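Local atomic coordinates of transcriptional regulator (Streptococcus thermophilus LMD-9, PDB entry 5JUF), a protein that probably activates transcription of competence genes as a quorum sensor of the RNPP family, pairing a helix-turn-helix DNA-binding domain with a tetratricopeptide-repeat domain. Residues L52-I55 and A56-L59; P89-N93 and P94-K98; E105-Y108 and E109-D113; A215-F219 and H220-S224. All coordinates share one frame; numbering follows the deposited sequence.

Contact 1 of 4, residues L52-I55 and A56-L59; sequences LSYI and AKRL
Residues L52-I55 and A56-L59 are consecutive turns of helix 49-59, joined by four i to i+4 backbone hydrogen bonds, from A56 N to L52 O through L59 N to I55 O. This regular spacing brings Y54 beside R58 and I55 beside L59, each pair pointing the same way. R58 CG sits over one face of the Y54 ring, 3.8 Å from its centroid and offset toward the rim, a CH-pi contact. The bend of R58 at chi2 (-63°) lays CD toward the phenol end of the ring, 3.7 Å from Y54 OH, and the bend at chi3 then sets the course of NE. Guanidinium and ring planes stay 27° apart. Both polar ends are used outside this helix: Y54 OH and R58 NE bond to L25 O, and R58 NH2 to V24 O. On the inner side, I55 CG2 meets L59 CD1 at 3.8 Å, and I55 also packs on I11 and L66, so branched aliphatic residues suit this core of the helix-turn-helix domain. A56, with only a methyl, touches L66 of helix 63-67. The chemistry thus divides the helix: one flank packs hydrocarbon on helices 3-17 and 63-67, while Y54 and R58 present donors that satisfy the backbone carbonyls of V24 and L25.

Contact 2 of 4, residues P89-N93 and P94-K98; sequences PTYRN and PDRIK. With SO4 (sulfate ion), chain B.
R96 reaches back from the first turn of helix 94-111 and grips P89 O side-on with two nitrogens, NE at 2.8 Å and NH2 at 2.7 Å. Both bonds lie in the carbonyl plane, and P89 O is only 4° out of the guanidinium plane, so the flat group is held against rotation. A bend at chi3 (61°) turns the guanidinium out of the line of its methylene chain, and Y91 CE2 comes over one of its faces with the two planes 36° apart. T90 CB rests on I97 CG1 at 3.7 Å. The chain between is a type I' beta turn, T90 to N93, leading into a helix N-cap: N93 OD1 accepts from D95 N at 2.9 Å, and N93 O takes I97 N. Asparagine suits a cap because its short amide reaches a first-turn N-H, while P94, lacking an N-H, suits the first helical position. T90 OG1 accepts from R92 N in an ST turn. A sulfate ion, probably from the crystallisation liquor, lies beside the turn, bound by T90 N through O4 at 3.1 Å; T90 OG1 also lies against O1, at a distance so short that its detail is doubtful. K100 NZ is another donor to the ion. Farther out, P89 and Y91 pack on Y245.

Contact 3 of 4, residues E105-Y108 and E109-D113; sequences EEVY and EKFFD
Y108 lies alongside F112, the two rings pointing the same way with Y108 CE1 3.6 Å from F112 CD1. Their planes are 39° apart and the centroids 5.6 Å, an oblique aromatic pair four residues apart, where helix 94-111 of the tetratricopeptide domain runs out. In both residues CG stands opposite the backbone N (chi1 -172° and -180°), so the rings leave the backbone on similar courses toward L120 of helix 117-130. The pair suits this partly exposed flank: Y108 adds a hydroxyl to its hydrophobic surface, and the F112 ring takes part in a cation-pi interaction with K4 of the N-terminal helix. Backbone bonds E109 N to E105 O, K110 N to E106 O and F111 N to V107 O keep the last turns helical. On another flank, buried V107 and F111 cross obliquely and pack on M81 of helix 76-86, where a branched and an aromatic hydrocarbon suit the interior. K110 is extended, which carries its amine to a salt bridge with E77, and its CG lies over a face of the F111 ring. F111 CD2 touches V107 twice: at 3.8 Å from V107 CG1, and at 3.4 Å from V107 O, which lies near the ring plane at its edge.

Contact 4 of 4, residues A215-F219 and H220-S224; sequences ALKIF and HNSFS
K217 NZ donates to S224 O at 2.5 Å, an unusually short separation whose exact length is doubtful; the bond lies in the carbonyl plane and links the last turn of helix 200-219 to the loop before helix 226-240. The lysine gets there by running extended to CE, with chi4 (-78°) turning NZ toward the carbonyl, and its methylenes pass along S222 O; K217 CB is 3.2 Å from that oxygen, which has no polar partner. The helix itself ends in a Schellman motif. S222 N bonds K217 O at 2.9 Å, nearly straight at 170°, and N221 N bonds I218 O at 3.0 Å, although here the donor stands above the carbonyl plane. N221 takes a positive phi of 51°, a conformation that asparagine tolerates better than most residues with side chains. Before it, H220 N closes a turn on L216 O. The imidazole folds back so that L216 O lies over one of its faces, and it crosses the F219 ring obliquely, H220 CD2 being 3.4 Å from F219 CD2; it also stacks with Y179. Beyond the turn, I218 CG1 meets F223 CE1 at 4.0 Å, and both residues pack on L259 of helix 246-260 in the tetratricopeptide domain. The chemistry implies a helix end held in two ways, by backbone and lysine bonds to carbonyls and by the burial of F223, while the buried S222 O remains a polar cost of the turn.

How the contacts relate
From the N terminus the four contacts follow in series; none nests within or crosses another, since each joins adjoining residues. Contact 1 lies in the helix-turn-helix domain, joining turns of helix 49-59 without closing a loop. Contacts 2 and 3 share helix 94-111: the first closes the tight turn that starts it, the second lies near its end, with centres about 21 Å apart. Contact 3 faces the N-terminal helix through K4, and its nearest atoms are about 13 Å from contact 1. Contact 4 closes the turn leaving helix 200-219, later in the tetratricopeptide domain; its centre is about 42 Å from that of contact 1, on the opposite side of the chain's centre.

Contact 1 of 4, residues L52-I55 and A56-L59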
loop_
_atom_site.group_PDB
_atom_site.type_symbol
_atom_site.label_atom_id
_atom_site.label_comp_id
_atom_site.label_asym_id
_atom_site.label_seq_id
_atom_site.Cartn_x
_atom_site.Cartn_y
_atom_site.Cartn_z
ATOM N N LEU A 52 -14.555 4.942 14.562
ATOM C CA LEU A 52 -15.636 4.900 15.540
ATOM C C LEU A 52 -15.176 5.459 16.883
ATOM O O LEU A 52 -15.908 6.216 17.535
ATOM C CB LEU A 52 -16.146 3.464 15.700
ATOM C CG LEU A 52 -17.416 3.286 16.544
ATOM C CD1 LEU A 52 -18.604 3.924 15.847
ATOM C CD2 LEU A 52 -17.704 1.811 16.871
ATOM N N SER A 53 -13.963 5.099 17.314
ATOM C CA SER A 53 -13.436 5.638 18.569
ATOM C C SER A 53 -13.296 7.157 18.509
ATOM O O SER A 53 -13.637 7.860 19.469
ATOM C CB SER A 53 -12.090 4.994 18.891
ATOM O OG SER A 53 -11.522 5.602 20.035
ATOM N N TYR A 54 -12.792 7.682 17.389
ATOM C CA TYR A 54 -12.711 9.131 17.213
ATOM C C TYR A 54 -14.094 9.778 17.283
ATOM O O TYR A 54 -14.288 10.790 17.967
ATOM C CB TYR A 54 -12.038 9.463 15.873
ATOM C CG TYR A 54 -12.023 10.951 15.564
ATOM C CD1 TYR A 54 -11.080 11.792 16.160
ATOM C CD2 TYR A 54 -12.955 11.517 14.687
ATOM C CE1 TYR A 54 -11.070 13.171 15.896
ATOM C CE2 TYR A 54 -12.962 12.898 14.433
ATOM C CZ TYR A 54 -12.008 13.711 15.038
ATOM O OH TYR A 54 -12.007 15.073 14.780
ATOM N N ILE A 55 -15.062 9.226 16.549
ATOM C CA ILE A 55 -16.397 9.815 16.518
ATOM C C ILE A 55 -17.028 9.795 17.904
ATOM O O ILE A 55 -17.656 10.775 18.334
ATOM C CB ILE A 55 -17.277 9.090 15.481
ATOM C CG1 ILE A 55 -16.748 9.353 14.073
ATOM C CG2 ILE A 55 -18.754 9.531 15.603
ATOM C CD1 ILE A 55 -17.379 8.453 12.980
ATOM N N ALA A 56 -16.867 8.686 18.628
ATOM C CA ALA A 56 -17.461 8.584 19.955
ATOM C C ALA A 56 -16.857 9.622 20.888
ATOM O O ALA A 56 -17.574 10.286 21.645
ATOM C CB ALA A 56 -17.267 7.163 20.505
ATOM N N LYS A 57 -15.539 9.808 20.805
ATOM C CA LYS A 57 -14.882 10.823 21.617
ATOM C C LYS A 57 -15.412 12.219 21.297
ATOM O O LYS A 57 -15.721 12.994 22.211
ATOM C CB LYS A 57 -13.372 10.738 21.406
ATOM C CG LYS A 57 -12.585 11.879 22.003
ATOM C CD LYS A 57 -11.085 11.611 21.887
ATOM C CE LYS A 57 -10.621 11.654 20.433
ATOM N NZ LYS A 57 -9.129 11.563 20.310
ATOM N N ARG A 58 -15.547 12.553 20.005
ATOM C CA ARG A 58 -16.051 13.872 19.625
ATOM C C ARG A 58 -17.492 14.084 20.085
ATOM O O ARG A 58 -17.875 15.211 20.422
ATOM C CB ARG A 58 -15.965 14.063 18.100
ATOM C CG ARG A 58 -14.548 14.049 17.511
ATOM C CD ARG A 58 -13.709 15.225 18.051
ATOM N NE ARG A 58 -14.194 16.523 17.563
ATOM C CZ ARG A 58 -13.995 17.677 18.194
ATOM N NH1 ARG A 58 -13.354 17.700 19.361
ATOM N NH2 ARG A 58 -14.454 18.806 17.667
ATOM N N LEU A 59 -18.307 13.030 20.085
ATOM C CA LEU A 59 -19.698 13.126 20.515
ATOM C C LEU A 59 -19.876 12.958 22.017
ATOM O O LEU A 59 -20.993 13.140 22.520
ATOM C CB LEU A 59 -20.561 12.090 19.783
ATOM C CG LEU A 59 -20.691 12.362 18.288
ATOM C CD1 LEU A 59 -21.480 11.261 17.618
ATOM C CD2 LEU A 59 -21.347 13.742 18.036
#

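Contact 2 of 4, residues P89-N93 and P94-K98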
loop_
_atom_site.group_PDB
_atom_site.type_symbol
_atom_site.label_atom_id
_atom_site.label_comp_id
_atom_site.label_asym_id
_atom_site.label_seq_id
_atom_site.Cartn_x
_atom_site.Cartn_y
_atom_site.Cartn_z
ATOM N N PRO A 89 2.956 -14.416 -4.005
ATOM C CA PRO A 89 3.703 -13.686 -5.032
ATOM C C PRO A 89 3.277 -14.104 -6.431
ATOM O O PRO A 89 3.107 -15.290 -6.725
ATOM C CB PRO A 89 5.158 -14.083 -4.748
ATOM C CG PRO A 89 5.044 -15.479 -4.220
ATOM C CD PRO A 89 3.728 -15.548 -3.462
ATOM N N THR A 90 3.112 -13.113 -7.302
ATOM C CA THR A 90 2.746 -13.407 -8.682
ATOM C C THR A 90 3.952 -13.759 -9.529
ATOM O O THR A 90 3.818 -14.536 -10.478
ATOM C CB THR A 90 2.055 -12.213 -9.324
ATOM O OG1 THR A 90 3.012 -11.162 -9.496
ATOM C CG2 THR A 90 0.906 -11.728 -8.460
ATOM N N TYR A 91 5.119 -13.182 -9.224
ATOM C CA TYR A 91 6.322 -13.340 -10.044
ATOM C C TYR A 91 6.080 -12.907 -11.486
ATOM O O TYR A 91 6.697 -13.439 -12.411
ATOM C CB TYR A 91 6.838 -14.778 -10.023
ATOM C CG TYR A 91 7.165 -15.318 -8.656
ATOM C CD1 TYR A 91 8.128 -14.713 -7.852
ATOM C CD2 TYR A 91 6.540 -16.459 -8.182
ATOM C CE1 TYR A 91 8.443 -15.225 -6.600
ATOM C CE2 TYR A 91 6.849 -16.977 -6.935
ATOM C CZ TYR A 91 7.795 -16.358 -6.149
ATOM O OH TYR A 91 8.086 -16.889 -4.909
ATOM N N ARG A 92 5.161 -11.965 -11.690
ATOM C CA ARG A 92 4.802 -11.482 -13.023
ATOM C C ARG A 92 4.244 -12.598 -13.913
ATOM O O ARG A 92 4.139 -12.429 -15.131
ATOM C CB ARG A 92 5.996 -10.799 -13.707
ATOM C CG ARG A 92 6.415 -9.464 -13.095
ATOM C CD ARG A 92 7.771 -9.013 -13.646
ATOM N NE ARG A 92 8.877 -9.381 -12.761
ATOM C CZ ARG A 92 10.127 -9.601 -13.164
ATOM N NH1 ARG A 92 10.443 -9.507 -14.449
ATOM N NH2 ARG A 92 11.061 -9.927 -12.279
ATOM N N ASN A 93 3.883 -13.732 -13.318
ATOM C CA ASN A 93 3.267 -14.839 -14.044
ATOM C C ASN A 93 1.788 -14.525 -14.255
ATOM O O ASN A 93 1.048 -14.392 -13.271
ATOM C CB ASN A 93 3.449 -16.133 -13.249
ATOM C CG ASN A 93 2.859 -17.365 -13.937
ATOM O OD1 ASN A 93 1.914 -17.284 -14.725
ATOM N ND2 ASN A 93 3.408 -18.522 -13.608
ATOM N N PRO A 94 1.322 -14.387 -15.500
ATOM C CA PRO A 94 -0.087 -14.002 -15.717
ATOM C C PRO A 94 -1.091 -14.942 -15.065
ATOM O O PRO A 94 -2.128 -14.478 -14.569
ATOM C CB PRO A 94 -0.217 -14.009 -17.248
ATOM C CG PRO A 94 1.180 -13.830 -17.753
ATOM C CD PRO A 94 2.063 -14.536 -16.762
ATOM N N ASP A 95 -0.810 -16.246 -15.030
ATOM C CA ASP A 95 -1.718 -17.179 -14.367
ATOM C C ASP A 95 -1.807 -16.898 -12.872
ATOM O O ASP A 95 -2.888 -16.991 -12.280
ATOM C CB ASP A 95 -1.277 -18.622 -14.601
ATOM C CG ASP A 95 -1.396 -19.040 -16.050
ATOM O OD1 ASP A 95 -2.176 -18.403 -16.789
ATOM O OD2 ASP A 95 -0.710 -20.009 -16.446
ATOM N N ARG A 96 -0.677 -16.566 -12.241
ATOM C CA ARG A 96 -0.691 -16.240 -10.818
ATOM C C ARG A 96 -1.288 -14.860 -10.558
ATOM O O ARG A 96 -1.900 -14.638 -9.504
ATOM C CB ARG A 96 0.727 -16.341 -10.248
ATOM C CG ARG A 96 1.324 -17.775 -10.335
ATOM C CD ARG A 96 2.766 -17.847 -9.823
ATOM N NE ARG A 96 2.858 -17.472 -8.417
ATOM C CZ ARG A 96 2.691 -18.321 -7.409
ATOM N NH1 ARG A 96 2.433 -19.600 -7.652
ATOM N NH2 ARG A 96 2.784 -17.891 -6.157
ATOM N N ILE A 97 -1.119 -13.917 -11.487
ATOM C CA ILE A 97 -1.806 -12.635 -11.350
ATOM C C ILE A 97 -3.311 -12.849 -11.338
ATOM O O ILE A 97 -4.036 -12.258 -10.522
ATOM C CB ILE A 97 -1.390 -11.675 -12.480
ATOM C CG1 ILE A 97 0.087 -11.306 -12.349
ATOM C CG2 ILE A 97 -2.271 -10.418 -12.478
ATOM C CD1 ILE A 97 0.607 -10.497 -13.533
ATOM N N LYS A 98 -3.805 -13.689 -12.248
ATOM C CA LYS A 98 -5.237 -13.952 -12.320
ATOM C C LYS A 98 -5.735 -14.657 -11.061
ATOM O O LYS A 98 -6.820 -14.339 -10.557
ATOM C CB LYS A 98 -5.547 -14.778 -13.572
ATOM C CG LYS A 98 -7.021 -15.106 -13.789
ATOM C CD LYS A 98 -7.855 -13.835 -13.974
ATOM C CE LYS A 98 -9.339 -14.144 -14.180
ATOM N NZ LYS A 98 -10.125 -12.924 -14.515
HETATM S S SO4 B . 3.054 -9.228 -6.480
HETATM O O1 SO4 B . 3.481 -9.423 -7.864
HETATM O O2 SO4 B . 3.759 -8.074 -5.931
HETATM O O3 SO4 B . 1.609 -9.006 -6.432
HETATM O O4 SO4 B . 3.381 -10.422 -5.699
#

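Contact 3 of 4, residues E105-Y108 and E109-D113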
loop_
_atom_site.group_PDB
_atom_site.type_symbol
_atom_site.label_atom_id
_atom_site.label_comp_id
_atom_site.label_asym_id
_atom_site.label_seq_id
_atom_site.Cartn_x
_atom_site.Cartn_y
_atom_site.Cartn_z
ATOM N N GLU A 105 -11.158 -10.701 -5.036
ATOM C CA GLU A 105 -12.601 -10.583 -5.208
ATOM C C GLU A 105 -13.351 -11.517 -4.265
ATOM O O GLU A 105 -14.435 -11.174 -3.782
ATOM C CB GLU A 105 -12.976 -10.884 -6.661
ATOM C CG GLU A 105 -12.381 -9.903 -7.661
ATOM C CD GLU A 105 -12.398 -10.434 -9.087
ATOM O OE1 GLU A 105 -13.031 -11.491 -9.328
ATOM O OE2 GLU A 105 -11.785 -9.786 -9.969
ATOM N N GLU A 106 -12.798 -12.711 -4.018
ATOM C CA GLU A 106 -13.402 -13.656 -3.081
ATOM C C GLU A 106 -13.531 -13.040 -1.694
ATOM O O GLU A 106 -14.607 -13.062 -1.083
ATOM C CB GLU A 106 -12.564 -14.943 -3.024
ATOM C CG GLU A 106 -12.936 -15.873 -1.856
ATOM C CD GLU A 106 -11.914 -16.982 -1.567
ATOM O OE1 GLU A 106 -10.740 -16.870 -1.986
ATOM O OE2 GLU A 106 -12.297 -17.971 -0.899
ATOM N N VAL A 107 -12.453 -12.438 -1.199
ATOM C CA VAL A 107 -12.483 -11.874 0.144
ATOM C C VAL A 107 -13.371 -10.642 0.185
ATOM O O VAL A 107 -14.120 -10.430 1.146
ATOM C CB VAL A 107 -11.051 -11.560 0.608
ATOM C CG1 VAL A 107 -11.057 -11.132 2.045
ATOM C CG2 VAL A 107 -10.190 -12.776 0.441
ATOM N N TYR A 108 -13.277 -9.803 -0.850
ATOM C CA TYR A 108 -14.075 -8.581 -0.938
ATOM C C TYR A 108 -15.564 -8.894 -0.851
ATOM O O TYR A 108 -16.297 -8.273 -0.073
ATOM C CB TYR A 108 -13.746 -7.872 -2.253
ATOM C CG TYR A 108 -14.341 -6.483 -2.447
ATOM C CD1 TYR A 108 -15.649 -6.324 -2.860
ATOM C CD2 TYR A 108 -13.569 -5.345 -2.263
ATOM C CE1 TYR A 108 -16.193 -5.071 -3.066
ATOM C CE2 TYR A 108 -14.102 -4.077 -2.467
ATOM C CZ TYR A 108 -15.424 -3.955 -2.858
ATOM O OH TYR A 108 -15.965 -2.710 -3.064
ATOM N N GLU A 109 -16.022 -9.870 -1.643
ATOM C CA GLU A 109 -17.435 -10.228 -1.664
ATOM C C GLU A 109 -17.856 -10.936 -0.380
ATOM O O GLU A 109 -18.944 -10.681 0.149
ATOM C CB GLU A 109 -17.726 -11.113 -2.881
ATOM C CG GLU A 109 -17.526 -10.400 -4.213
ATOM C CD GLU A 109 -17.868 -11.281 -5.408
ATOM O OE1 GLU A 109 -18.307 -12.429 -5.197
ATOM O OE2 GLU A 109 -17.697 -10.824 -6.557
ATOM N N LYS A 110 -17.019 -11.841 0.129
ATOM C CA LYS A 110 -17.413 -12.594 1.317
ATOM C C LYS A 110 -17.587 -11.681 2.524
ATOM O O LYS A 110 -18.465 -11.911 3.362
ATOM C CB LYS A 110 -16.385 -13.678 1.625
ATOM C CG LYS A 110 -16.806 -14.565 2.796
ATOM C CD LYS A 110 -15.791 -15.641 3.078
ATOM C CE LYS A 110 -16.281 -16.535 4.214
ATOM N NZ LYS A 110 -15.344 -17.652 4.444
ATOM N N PHE A 111 -16.768 -10.639 2.635
ATOM C CA PHE A 111 -16.751 -9.828 3.845
ATOM C C PHE A 111 -17.237 -8.405 3.620
ATOM O O PHE A 111 -17.209 -7.601 4.562
ATOM C CB PHE A 111 -15.352 -9.832 4.457
ATOM C CG PHE A 111 -14.924 -11.189 4.947
ATOM C CD1 PHE A 111 -15.453 -11.711 6.114
ATOM C CD2 PHE A 111 -14.006 -11.943 4.238
ATOM C CE1 PHE A 111 -15.076 -12.971 6.572
ATOM C CE2 PHE A 111 -13.624 -13.203 4.692
ATOM C CZ PHE A 111 -14.153 -13.706 5.862
ATOM N N PHE A 112 -17.750 -8.100 2.424
ATOM C CA PHE A 112 -18.103 -6.725 2.077
ATOM C C PHE A 112 -18.908 -6.025 3.179
ATOM O O PHE A 112 -18.621 -4.880 3.554
ATOM C CB PHE A 112 -18.894 -6.705 0.767
ATOM C CG PHE A 112 -19.283 -5.315 0.346
ATOM C CD1 PHE A 112 -18.355 -4.485 -0.258
ATOM C CD2 PHE A 112 -20.557 -4.821 0.600
ATOM C CE1 PHE A 112 -18.700 -3.181 -0.630
ATOM C CE2 PHE A 112 -20.913 -3.517 0.233
ATOM C CZ PHE A 112 -19.979 -2.699 -0.380
ATOM N N ASP A 113 -19.933 -6.696 3.697
ATOM C CA ASP A 113 -20.881 -6.019 4.576
ATOM C C ASP A 113 -20.312 -5.714 5.953
ATOM O O ASP A 113 -20.888 -4.890 6.675
ATOM C CB ASP A 113 -22.143 -6.863 4.711
ATOM C CG ASP A 113 -22.909 -6.941 3.415
ATOM O OD1 ASP A 113 -23.065 -5.884 2.774
ATOM O OD2 ASP A 113 -23.329 -8.046 3.038
#

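Contact 4 of 4, residues A215-F219 and H220-S224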
loop_
_atom_site.group_PDB
_atom_site.type_symbol
_atom_site.label_atom_id
_atom_site.label_comp_id
_atom_site.label_asym_id
_atom_site.label_seq_id
_atom_site.Cartn_x
_atom_site.Cartn_y
_atom_site.Cartn_z
ATOM N N ALA A 215 12.424 2.326 -8.687
ATOM C CA ALA A 215 12.104 2.425 -10.107
ATOM C C ALA A 215 11.784 3.863 -10.508
ATOM O O ALA A 215 12.201 4.317 -11.580
ATOM C CB ALA A 215 10.943 1.492 -10.457
ATOM N N LEU A 216 11.060 4.605 -9.663
ATOM C CA LEU A 216 10.770 6.001 -9.989
ATOM C C LEU A 216 12.033 6.863 -9.955
ATOM O O LEU A 216 12.177 7.794 -10.758
ATOM C CB LEU A 216 9.711 6.548 -9.030
ATOM C CG LEU A 216 8.293 6.042 -9.293
ATOM C CD1 LEU A 216 7.424 6.261 -8.066
ATOM C CD2 LEU A 216 7.683 6.721 -10.533
ATOM N N LYS A 217 12.960 6.568 -9.037
ATOM C CA LYS A 217 14.196 7.341 -8.965
ATOM C C LYS A 217 15.036 7.152 -10.218
ATOM O O LYS A 217 15.583 8.121 -10.760
ATOM C CB LYS A 217 14.988 6.952 -7.718
ATOM C CG LYS A 217 14.473 7.586 -6.428
ATOM C CD LYS A 217 15.376 7.223 -5.252
ATOM C CE LYS A 217 15.037 8.065 -4.022
ATOM N NZ LYS A 217 15.611 9.437 -4.158
ATOM N N ILE A 218 15.158 5.905 -10.687
ATOM C CA ILE A 218 15.782 5.642 -11.980
ATOM C C ILE A 218 15.063 6.417 -13.080
ATOM O O ILE A 218 15.685 7.136 -13.866
ATOM C CB ILE A 218 15.799 4.126 -12.263
ATOM C CG1 ILE A 218 16.767 3.414 -11.308
ATOM C CG2 ILE A 218 16.228 3.837 -13.712
ATOM C CD1 ILE A 218 16.654 1.900 -11.353
ATOM N N PHE A 219 13.733 6.304 -13.132
ATOM C CA PHE A 219 12.951 7.028 -14.137
ATOM C C PHE A 219 13.209 8.538 -14.088
ATOM O O PHE A 219 13.388 9.179 -15.132
ATOM C CB PHE A 219 11.463 6.714 -13.943
ATOM C CG PHE A 219 10.562 7.405 -14.921
ATOM C CD1 PHE A 219 10.626 7.106 -16.272
ATOM C CD2 PHE A 219 9.636 8.343 -14.488
ATOM C CE1 PHE A 219 9.801 7.748 -17.182
ATOM C CE2 PHE A 219 8.804 8.988 -15.392
ATOM C CZ PHE A 219 8.891 8.691 -16.746
ATOM N N HIS A 220 13.241 9.128 -12.894
ATOM C CA HIS A 220 13.455 10.569 -12.768
ATOM C C HIS A 220 14.924 10.961 -12.740
ATOM O O HIS A 220 15.224 12.147 -12.569
ATOM C CB HIS A 220 12.792 11.108 -11.498
ATOM C CG HIS A 220 11.313 10.897 -11.445
ATOM N ND1 HIS A 220 10.638 10.670 -10.265
ATOM C CD2 HIS A 220 10.376 10.903 -12.421
ATOM C CE1 HIS A 220 9.348 10.533 -10.518
ATOM N NE2 HIS A 220 9.164 10.666 -11.819
ATOM N N ASN A 221 15.835 9.998 -12.874
ATOM C CA ASN A 221 17.278 10.228 -12.779
ATOM C C ASN A 221 17.643 11.006 -11.516
ATOM O O ASN A 221 18.417 11.964 -11.547
ATOM C CB ASN A 221 17.805 10.943 -14.025
ATOM C CG ASN A 221 19.312 10.854 -14.143
ATOM O OD1 ASN A 221 19.872 9.759 -14.191
ATOM N ND2 ASN A 221 19.980 12.005 -14.192
ATOM N N SER A 222 17.074 10.581 -10.389
ATOM C CA SER A 222 17.251 11.238 -9.095
ATOM C C SER A 222 17.748 10.186 -8.106
ATOM O O SER A 222 16.949 9.414 -7.567
ATOM C CB SER A 222 15.936 11.869 -8.629
ATOM O OG SER A 222 16.039 12.382 -7.311
ATOM N N PHE A 223 19.058 10.157 -7.852
ATOM C CA PHE A 223 19.667 9.061 -7.113
ATOM C C PHE A 223 20.062 9.417 -5.685
ATOM O O PHE A 223 20.771 8.634 -5.039
ATOM C CB PHE A 223 20.876 8.530 -7.879
ATOM C CG PHE A 223 20.504 7.747 -9.094
ATOM C CD1 PHE A 223 20.159 6.407 -8.988
ATOM C CD2 PHE A 223 20.471 8.350 -10.341
ATOM C CE1 PHE A 223 19.798 5.675 -10.114
ATOM C CE2 PHE A 223 20.121 7.628 -11.470
ATOM C CZ PHE A 223 19.786 6.288 -11.359
ATOM N N SER A 224 19.615 10.556 -5.165
ATOM C CA SER A 224 19.792 10.821 -3.746
ATOM C C SER A 224 19.097 9.736 -2.933
ATOM O O SER A 224 17.988 9.304 -3.263
ATOM C CB SER A 224 19.231 12.198 -3.386
ATOM O OG SER A 224 17.847 12.273 -3.690
#